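Local coordinates for nickel-dependent hydrogenase large subunit (Allochromatium vinosum, PDB 3MYR) that catalyses the oxidation of molecular hydrogen at a nickel-iron active centre, working as a heterodimer with a small subunit that carries iron-sulfur clusters for electron transfer, at the interface of chains B and A. Sequence-based numbering; all coordinates share one arbitrary frame. Chains: chain A, Nickel-dependent hydrogenase large subunit; chain B, Hydrogenase (NiFe) small subunit HydA.

Contact 1: the interface of chains B and A. Residues chain B 82, 84; chain A 354-355.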
loop_
_atom_site.group_PDB
_atom_site.type_symbol
_atom_site.label_atom_id
_atom_site.label_comp_id
_atom_site.label_asym_id
_atom_site.label_seq_id
_atom_site.Cartn_x
_atom_site.Cartn_y
_atom_site.Cartn_z
ATOM N N ASN B 82 -14.483 -10.182 -19.323
ATOM C CA ASN B 82 -13.504 -11.256 -19.458
ATOM C C ASN B 82 -13.160 -11.806 -18.048
ATOM O O ASN B 82 -12.745 -11.059 -17.189
ATOM C CB ASN B 82 -12.254 -10.721 -20.119
ATOM C CG ASN B 82 -11.400 -11.807 -20.714
ATOM O OD1 ASN B 82 -11.127 -11.752 -21.905
ATOM N ND2 ASN B 82 -11.072 -12.853 -19.953
ATOM N N GLY B 84 -10.733 -13.354 -17.208
ATOM C CA GLY B 84 -9.295 -13.097 -16.987
ATOM C C GLY B 84 -8.854 -11.734 -16.440
ATOM O O GLY B 84 -7.706 -11.578 -15.978
ATOM N N TYR A 354 -6.384 -9.697 -23.030
ATOM C CA TYR A 354 -6.140 -10.986 -22.428
ATOM C C TYR A 354 -6.132 -12.098 -23.478
ATOM O O TYR A 354 -5.160 -12.821 -23.594
ATOM C CB TYR A 354 -7.201 -11.227 -21.325
ATOM C CG TYR A 354 -6.919 -12.412 -20.407
ATOM C CD1 TYR A 354 -7.652 -13.607 -20.523
ATOM C CD2 TYR A 354 -5.913 -12.331 -19.424
ATOM C CE1 TYR A 354 -7.421 -14.667 -19.661
ATOM C CE2 TYR A 354 -5.643 -13.403 -18.585
ATOM C CZ TYR A 354 -6.411 -14.560 -18.713
ATOM O OH TYR A 354 -6.131 -15.582 -17.857
ATOM N N ASP A 355 -7.215 -12.217 -24.244
ATOM C CA ASP A 355 -7.423 -13.361 -25.128
ATOM C C ASP A 355 -6.364 -13.418 -26.209
ATOM O O ASP A 355 -5.732 -14.462 -26.406
ATOM C CB ASP A 355 -8.823 -13.288 -25.787
ATOM C CG ASP A 355 -9.954 -13.518 -24.772
ATOM O OD1 ASP A 355 -9.698 -13.869 -23.587
ATOM O OD2 ASP A 355 -11.119 -13.437 -25.166
#
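A:Tyr354 of the hydrogenase large subunit meets B:Asn82 and B:Gly84 of the small subunit with the flank and face of its side chain, a worked example of an aromatic ring packed against bare backbone where a large-subunit loop meets a loop and short 3-10 turn across the heterodimer interface. Its CB lies 4.0 Å from the amide oxygen OD1 of B:Asn82. Past CG, the ring carbon CD1 comes within 3.5 Å of the amide nitrogen ND2 of the same asparagine, the amide plane standing 77° from the ring. Farther along, CE1 is 3.6 Å from CA of B:Gly84, which sits over one face, displaced toward the rim, in a CH-pi contact. CE2 across the ring approaches the carbonyl oxygen of that glycine at 3.8 Å. With CG anti to the backbone N (chi1 -168°), the ring lays a face against B:Gly84, within 3-10 helix 83-85. B:Asn82 also faces A:Asp355 from the opposite direction. There, as modelled, two oxygens that should both accept meet, so this pairing is doubtful; turning the amide over would put a donor toward the carboxylate. At its far end, the phenol oxygen OH of A:Tyr354 lies 4.1 Å from CA of B:Gly84.

Contact 2: the interface of chains B and A. Residues chain B 49-50; chain A 7, 9-11, 171, 546.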
loop_
_atom_site.group_PDB
_atom_site.type_symbol
_atom_site.label_atom_id
_atom_site.label_comp_id
_atom_site.label_asym_id
_atom_site.label_seq_id
_atom_site.Cartn_x
_atom_site.Cartn_y
_atom_site.Cartn_z
ATOM N N SER B 49 0.218 -19.874 1.710
ATOM C CA SER B 49 -0.045 -19.382 0.366
ATOM C C SER B 49 -0.683 -20.491 -0.485
ATOM O O SER B 49 -0.762 -21.662 -0.055
ATOM C CB SER B 49 1.309 -19.047 -0.278
ATOM O OG SER B 49 1.680 -17.659 -0.066
ATOM N N GLY B 50 -1.062 -20.165 -1.727
ATOM C CA GLY B 50 -1.413 -21.206 -2.708
ATOM C C GLY B 50 -2.575 -22.097 -2.253
ATOM O O GLY B 50 -3.529 -21.644 -1.622
ATOM N N VAL A 7 2.328 -21.343 -7.256
ATOM C CA VAL A 7 1.826 -20.721 -6.043
ATOM C C VAL A 7 0.934 -19.506 -6.280
ATOM O O VAL A 7 1.380 -18.430 -6.715
ATOM C CB VAL A 7 2.906 -20.599 -4.940
ATOM C CG1 VAL A 7 4.356 -20.969 -5.326
ATOM C CG2 VAL A 7 2.581 -19.822 -3.634
ATOM N N PRO A 9 -2.873 -18.180 -4.472
ATOM C CA PRO A 9 -2.316 -16.821 -4.332
ATOM C C PRO A 9 -1.009 -16.829 -3.549
ATOM O O PRO A 9 -0.838 -17.589 -2.624
ATOM C CB PRO A 9 -3.371 -16.077 -3.482
ATOM C CG PRO A 9 -4.102 -17.199 -2.675
ATOM C CD PRO A 9 -3.989 -18.468 -3.545
ATOM N N ILE A 10 -0.109 -15.932 -3.879
ATOM C CA ILE A 10 0.887 -15.507 -2.936
ATOM C C ILE A 10 0.118 -14.679 -1.904
ATOM O O ILE A 10 -0.511 -13.676 -2.241
ATOM C CB ILE A 10 1.951 -14.600 -3.673
ATOM C CG1 ILE A 10 2.642 -15.444 -4.799
ATOM C CG2 ILE A 10 3.074 -14.069 -2.682
ATOM C CD1 ILE A 10 3.628 -16.491 -4.222
ATOM N N THR A 11 0.234 -15.030 -0.648
ATOM C CA THR A 11 -0.369 -14.208 0.398
ATOM C C THR A 11 0.705 -13.375 1.127
ATOM O O THR A 11 1.893 -13.487 0.851
ATOM C CB THR A 11 -1.100 -15.097 1.400
ATOM O OG1 THR A 11 -0.155 -16.033 1.952
ATOM C CG2 THR A 11 -2.253 -15.918 0.651
ATOM N N TYR A 171 3.100 -23.476 7.656
ATOM C CA TYR A 171 4.204 -24.327 7.339
ATOM C C TYR A 171 4.993 -24.635 8.598
ATOM O O TYR A 171 6.147 -25.020 8.534
ATOM C CB TYR A 171 5.072 -23.689 6.210
ATOM C CG TYR A 171 4.280 -23.340 4.939
ATOM C CD1 TYR A 171 3.179 -24.104 4.544
ATOM C CD2 TYR A 171 4.588 -22.204 4.187
ATOM C CE1 TYR A 171 2.399 -23.727 3.413
ATOM C CE2 TYR A 171 3.810 -21.811 3.076
ATOM C CZ TYR A 171 2.727 -22.561 2.697
ATOM O OH TYR A 171 1.989 -22.205 1.590
ATOM N N LEU A 546 8.512 -17.868 -0.853
ATOM C CA LEU A 546 7.890 -16.787 -0.140
ATOM C C LEU A 546 8.964 -15.898 0.477
ATOM O O LEU A 546 8.835 -14.704 0.460
ATOM C CB LEU A 546 6.948 -17.330 0.953
ATOM C CG LEU A 546 5.751 -18.178 0.457
ATOM C CD1 LEU A 546 4.881 -18.583 1.659
ATOM C CD2 LEU A 546 4.918 -17.452 -0.554
HETATM O O HOH W 1 0.932 -24.236 0.290
HETATM O O HOH W 2 2.197 -16.749 2.484
#
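The hydroxyl OG of B:Ser49 is gripped from several directions as the small subunit sets the start of its helix 50-63 against the N-terminal segment of the large subunit. The backbone N of A:Thr11 donates to it at 3.1 Å along a nearly straight line (174° at H). The hydroxyl OG1 of A:Thr11 pairs with the same OG at 3.2 Å, without a decided direction, and a water joins the two hydroxyls as well. Lodged between its own N and carbonyl carbon (chi1 58°), that threonine OG1 stays beside the donating N, and both can converge on the serine. Backbone groups are matched too: B:Gly50 N, at the first residue of the helix, donates to A:Pro9 O at 2.7 Å. From another side the phenol OH of A:Tyr171 accepts the N-H of B:Ser49 at 2.9 Å, and it shares a second water with B:Ser49 O. Replacing A:Tyr171 by a phenylalanine would probably leave that serine N-H without its acceptor and the water more loosely held. Apolar groups border the serine: CG2 of A:Val7 packs against CB of B:Ser49 at 3.7 Å, while CD2 of A:Leu546 lies 3.3 Å from its OG.

Contact 3: the interface of chains B and A. Residues chain B 19, 22-23; chain A 102, 106, 198, 202.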
loop_
_atom_site.group_PDB
_atom_site.type_symbol
_atom_site.label_atom_id
_atom_site.label_comp_id
_atom_site.label_asym_id
_atom_site.label_seq_id
_atom_site.Cartn_x
_atom_site.Cartn_y
_atom_site.Cartn_z
ATOM N N GLU B 19 -6.245 -1.878 5.244
ATOM C CA GLU B 19 -5.364 -1.043 6.057
ATOM C C GLU B 19 -6.243 -0.304 7.031
ATOM O O GLU B 19 -5.876 -0.156 8.172
ATOM C CB GLU B 19 -4.544 -0.021 5.231
ATOM C CG GLU B 19 -3.484 -0.747 4.414
ATOM C CD GLU B 19 -2.209 -1.068 5.209
ATOM O OE1 GLU B 19 -1.320 -1.678 4.585
ATOM O OE2 GLU B 19 -2.007 -0.674 6.389
ATOM N N THR B 22 -7.087 -2.279 10.032
ATOM C CA THR B 22 -5.948 -2.369 11.011
ATOM C C THR B 22 -5.746 -1.080 11.790
ATOM O O THR B 22 -5.132 -1.103 12.851
ATOM C CB THR B 22 -4.549 -2.698 10.358
ATOM O OG1 THR B 22 -4.074 -1.516 9.694
ATOM C CG2 THR B 22 -4.639 -3.850 9.366
ATOM N N ARG B 23 -6.308 0.036 11.308
ATOM C CA ARG B 23 -6.182 1.281 12.098
ATOM C C ARG B 23 -7.086 1.375 13.317
ATOM O O ARG B 23 -6.842 2.223 14.200
ATOM C CB ARG B 23 -6.398 2.560 11.242
ATOM C CG ARG B 23 -5.449 2.656 10.020
ATOM C CD ARG B 23 -3.933 2.727 10.378
ATOM N NE ARG B 23 -3.271 2.994 9.087
ATOM C CZ ARG B 23 -2.866 2.109 8.202
ATOM N NH1 ARG B 23 -2.687 0.804 8.519
ATOM N NH2 ARG B 23 -2.564 2.563 6.979
ATOM N N HIS A 102 5.961 3.634 8.712
ATOM C CA HIS A 102 4.766 2.855 8.937
ATOM C C HIS A 102 4.830 1.610 8.062
ATOM O O HIS A 102 4.583 0.515 8.498
ATOM C CB HIS A 102 3.519 3.714 8.556
ATOM C CG HIS A 102 2.226 2.993 8.741
ATOM N ND1 HIS A 102 1.668 2.194 7.758
ATOM C CD2 HIS A 102 1.402 2.906 9.818
ATOM C CE1 HIS A 102 0.523 1.703 8.212
ATOM N NE2 HIS A 102 0.365 2.081 9.473
ATOM N N MET A 106 5.434 -2.476 9.193
ATOM C CA MET A 106 4.341 -3.479 9.034
ATOM C C MET A 106 4.764 -4.497 7.988
ATOM O O MET A 106 4.368 -5.649 8.113
ATOM C CB MET A 106 3.038 -2.832 8.480
ATOM C CG MET A 106 2.364 -1.913 9.576
ATOM S SD MET A 106 0.691 -1.415 8.930
ATOM C CE MET A 106 -0.329 -2.898 9.016
ATOM N N GLN A 198 1.486 0.872 14.928
ATOM C CA GLN A 198 1.209 1.392 13.567
ATOM C C GLN A 198 -0.035 2.269 13.522
ATOM O O GLN A 198 -0.064 3.257 12.816
ATOM C CB GLN A 198 1.191 0.292 12.506
ATOM C CG GLN A 198 0.110 -0.784 12.614
ATOM C CD GLN A 198 -1.266 -0.334 12.182
ATOM O OE1 GLN A 198 -1.448 0.567 11.318
ATOM N NE2 GLN A 198 -2.255 -0.942 12.798
ATOM N N ALA A 202 -0.240 6.266 12.307
ATOM C CA ALA A 202 -1.109 6.724 11.242
ATOM C C ALA A 202 -1.770 8.067 11.538
ATOM O O ALA A 202 -2.270 8.731 10.612
ATOM C CB ALA A 202 -2.189 5.684 10.992
#
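Helix 16-23 of the small subunit packs against helices 86-112 and 181-201 of the large subunit, with A:Ala202 just beyond the second. In this [NiFe] hydrogenase the small-subunit helix carries B:Cys17, a ligand of a [4Fe-4S] cluster, so the contact probably helps to brace a cluster-bearing segment. B:Arg23 illustrates how an interface arginine is positioned by its own chain. A bend at chi2 (-62°) helps bring its guanidinium back to B:Glu19, one turn earlier, where NH1 forms a salt bridge with OE2 at 2.7 Å, the carboxylate oxygen lying in the guanidinium plane. Across the boundary, CE1 of A:His102 stands over one face of the guanidinium, toward the rim, 3.3 Å from NH1, the two planes 65° apart. The arginine CD meanwhile rests on CB of A:Ala202 at 3.5 Å. A:Gln198 joins the two subunits through both ends of its amide. NE2 donates at 2.9 Å to the backbone O of B:Thr22, reaching it from above the carbonyl plane. OE1 receives NE2 of A:His102 at 3.0 Å on an in-plane lone pair, plus a weak bond from B:Arg23 NH1. With NE2 giving and OE1 receiving, the amide is probably fixed in its flip. A leucine in place of B:Arg23 would probably strip B:Glu19 of its charge partner and leave CE1 of A:His102 without the guanidinium face it stands on. The side chains of A:Met106 and B:Glu19 run antiparallel, SD 3.8 Å from the carboxylate OE2.

Contact 4: the interface of chains B and A. Residues chain B 203-204, 209; chain A 222, 225, 460-463.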
loop_
_atom_site.group_PDB
_atom_site.type_symbol
_atom_site.label_atom_id
_atom_site.label_comp_id
_atom_site.label_asym_id
_atom_site.label_seq_id
_atom_site.Cartn_x
_atom_site.Cartn_y
_atom_site.Cartn_z
ATOM N N PHE B 203 -6.410 27.368 -0.746
ATOM C CA PHE B 203 -6.054 26.523 0.375
ATOM C C PHE B 203 -5.323 27.195 1.514
ATOM O O PHE B 203 -5.208 26.606 2.642
ATOM C CB PHE B 203 -5.337 25.243 -0.122
ATOM C CG PHE B 203 -6.170 24.497 -1.086
ATOM C CD1 PHE B 203 -7.170 23.639 -0.637
ATOM C CD2 PHE B 203 -6.044 24.733 -2.465
ATOM C CE1 PHE B 203 -8.023 23.009 -1.544
ATOM C CE2 PHE B 203 -6.862 24.089 -3.344
ATOM C CZ PHE B 203 -7.883 23.248 -2.878
ATOM N N ASP B 204 -4.823 28.417 1.287
ATOM C CA ASP B 204 -4.235 29.095 2.447
ATOM C C ASP B 204 -4.527 30.603 2.515
ATOM O O ASP B 204 -3.766 31.317 3.136
ATOM C CB ASP B 204 -2.702 28.846 2.497
ATOM C CG ASP B 204 -1.948 29.529 1.323
ATOM O OD1 ASP B 204 -2.627 30.071 0.410
ATOM O OD2 ASP B 204 -0.666 29.579 1.358
ATOM N N LYS B 209 -7.416 29.697 6.465
ATOM C CA LYS B 209 -6.713 29.647 7.771
ATOM C C LYS B 209 -7.687 29.727 8.891
ATOM O O LYS B 209 -7.442 29.165 9.959
ATOM C CB LYS B 209 -5.741 30.828 7.953
ATOM C CG LYS B 209 -4.487 30.716 7.049
ATOM C CD LYS B 209 -3.714 32.049 7.251
ATOM C CE LYS B 209 -2.561 32.301 6.295
ATOM N NZ LYS B 209 -1.672 31.229 6.304
ATOM N N VAL A 222 0.255 22.086 0.041
ATOM C CA VAL A 222 -0.503 21.146 0.876
ATOM C C VAL A 222 -1.808 21.818 1.250
ATOM O O VAL A 222 -1.890 23.065 1.259
ATOM C CB VAL A 222 0.289 20.700 2.133
ATOM C CG1 VAL A 222 1.578 19.932 1.692
ATOM C CG2 VAL A 222 0.682 21.988 3.041
ATOM N N PRO A 225 -3.590 24.519 6.077
ATOM C CA PRO A 225 -2.901 25.799 6.284
ATOM C C PRO A 225 -2.324 25.895 7.692
ATOM O O PRO A 225 -2.630 25.048 8.566
ATOM C CB PRO A 225 -4.036 26.857 6.084
ATOM C CG PRO A 225 -5.314 26.075 6.411
ATOM C CD PRO A 225 -5.055 24.614 6.172
ATOM N N THR A 460 4.195 31.568 6.720
ATOM C CA THR A 460 3.175 30.555 7.008
ATOM C C THR A 460 2.484 30.133 5.710
ATOM O O THR A 460 1.404 29.568 5.731
ATOM C CB THR A 460 2.137 31.045 8.024
ATOM O OG1 THR A 460 1.522 32.239 7.536
ATOM C CG2 THR A 460 2.756 31.385 9.351
ATOM N N LYS A 461 3.093 30.448 4.571
ATOM C CA LYS A 461 2.505 30.054 3.326
ATOM C C LYS A 461 2.556 28.502 3.103
ATOM O O LYS A 461 3.588 27.878 3.375
ATOM C CB LYS A 461 3.258 30.816 2.247
ATOM C CG LYS A 461 2.718 30.657 0.848
ATOM C CD LYS A 461 2.174 31.990 0.401
ATOM C CE LYS A 461 1.619 31.892 -1.012
ATOM N NZ LYS A 461 0.125 31.764 -0.945
ATOM N N THR A 462 1.493 27.914 2.535
ATOM C CA THR A 462 1.457 26.465 2.302
ATOM C C THR A 462 0.960 26.130 0.887
ATOM O O THR A 462 0.963 24.956 0.477
ATOM C CB THR A 462 0.509 25.741 3.344
ATOM O OG1 THR A 462 -0.701 26.506 3.470
ATOM C CG2 THR A 462 1.162 25.606 4.742
ATOM N N PHE A 463 0.615 27.145 0.088
ATOM C CA PHE A 463 0.020 26.865 -1.225
ATOM C C PHE A 463 0.314 27.953 -2.219
ATOM O O PHE A 463 0.044 29.141 -1.960
ATOM C CB PHE A 463 -1.505 26.684 -1.049
ATOM C CG PHE A 463 -2.251 26.477 -2.338
ATOM C CD1 PHE A 463 -3.058 27.490 -2.864
ATOM C CD2 PHE A 463 -2.190 25.263 -3.005
ATOM C CE1 PHE A 463 -3.821 27.256 -4.076
ATOM C CE2 PHE A 463 -2.882 25.047 -4.248
ATOM C CZ PHE A 463 -3.696 26.059 -4.764
HETATM O O HOH W 3 -2.755 25.236 2.573
HETATM O O HOH W 4 0.511 32.472 4.676
#
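Charge and hydrogen bonding centre on B:Asp204, whose CG lies between its own N and carbonyl carbon (chi1 67°), pointing the carboxylate at a large-subunit loop, A:Lys461 to A:Phe463. OD2 receives the backbone N of A:Thr462 at 3.0 Å on its anti side, in a nearly straight bond (168° at H). The ammonium NZ of A:Lys461 takes the syn lone pair of the same oxygen at 3.3 Å as a salt bridge, and A:Phe463 N adds a weak bond. NZ is itself steadied by the carbonyl O of A:Phe463 at 2.8 Å. Such donors would be expected to stabilise the carboxylate's negative charge. Water-mediated bonds flank it: one water links B:Phe203 O to A:Val222 O and A:Thr462 OG1, another B:Lys209 NZ to A:Thr460 OG1. Apolar packing completes the patch. The edge of the B:Phe203 ring meets the face of A:Phe463, its CD2 over the ring centre and 3.5 Å from CZ, with the planes 75° apart. The aliphatic part of B:Lys209 passes A:Pro225, CG to CB 4.0 Å. In the fold, the loop leading into helix 206-210, and the helix itself through B:Lys209, rest on two large-subunit loops, one after helix 426-456 and one between helices 203-209 and 236-265.

Spread over the heterodimer boundary, the four contacts share no residue and no helix or strand. Measured between the centres of their C-alpha atoms, contact 2 lies about 23 Å from both contact 1 and contact 3, while contacts 3 and 4 are about 28 Å apart. Contact 4 is remote from contacts 1 and 2, at about 47 and 46 Å. Contacts 1 to 3 involve the N-terminal half of the small subunit and contact 4 a later stretch, so both parts are held to the large subunit. Such dispersed contacts probably help fix the clusters relative to the nickel-iron centre.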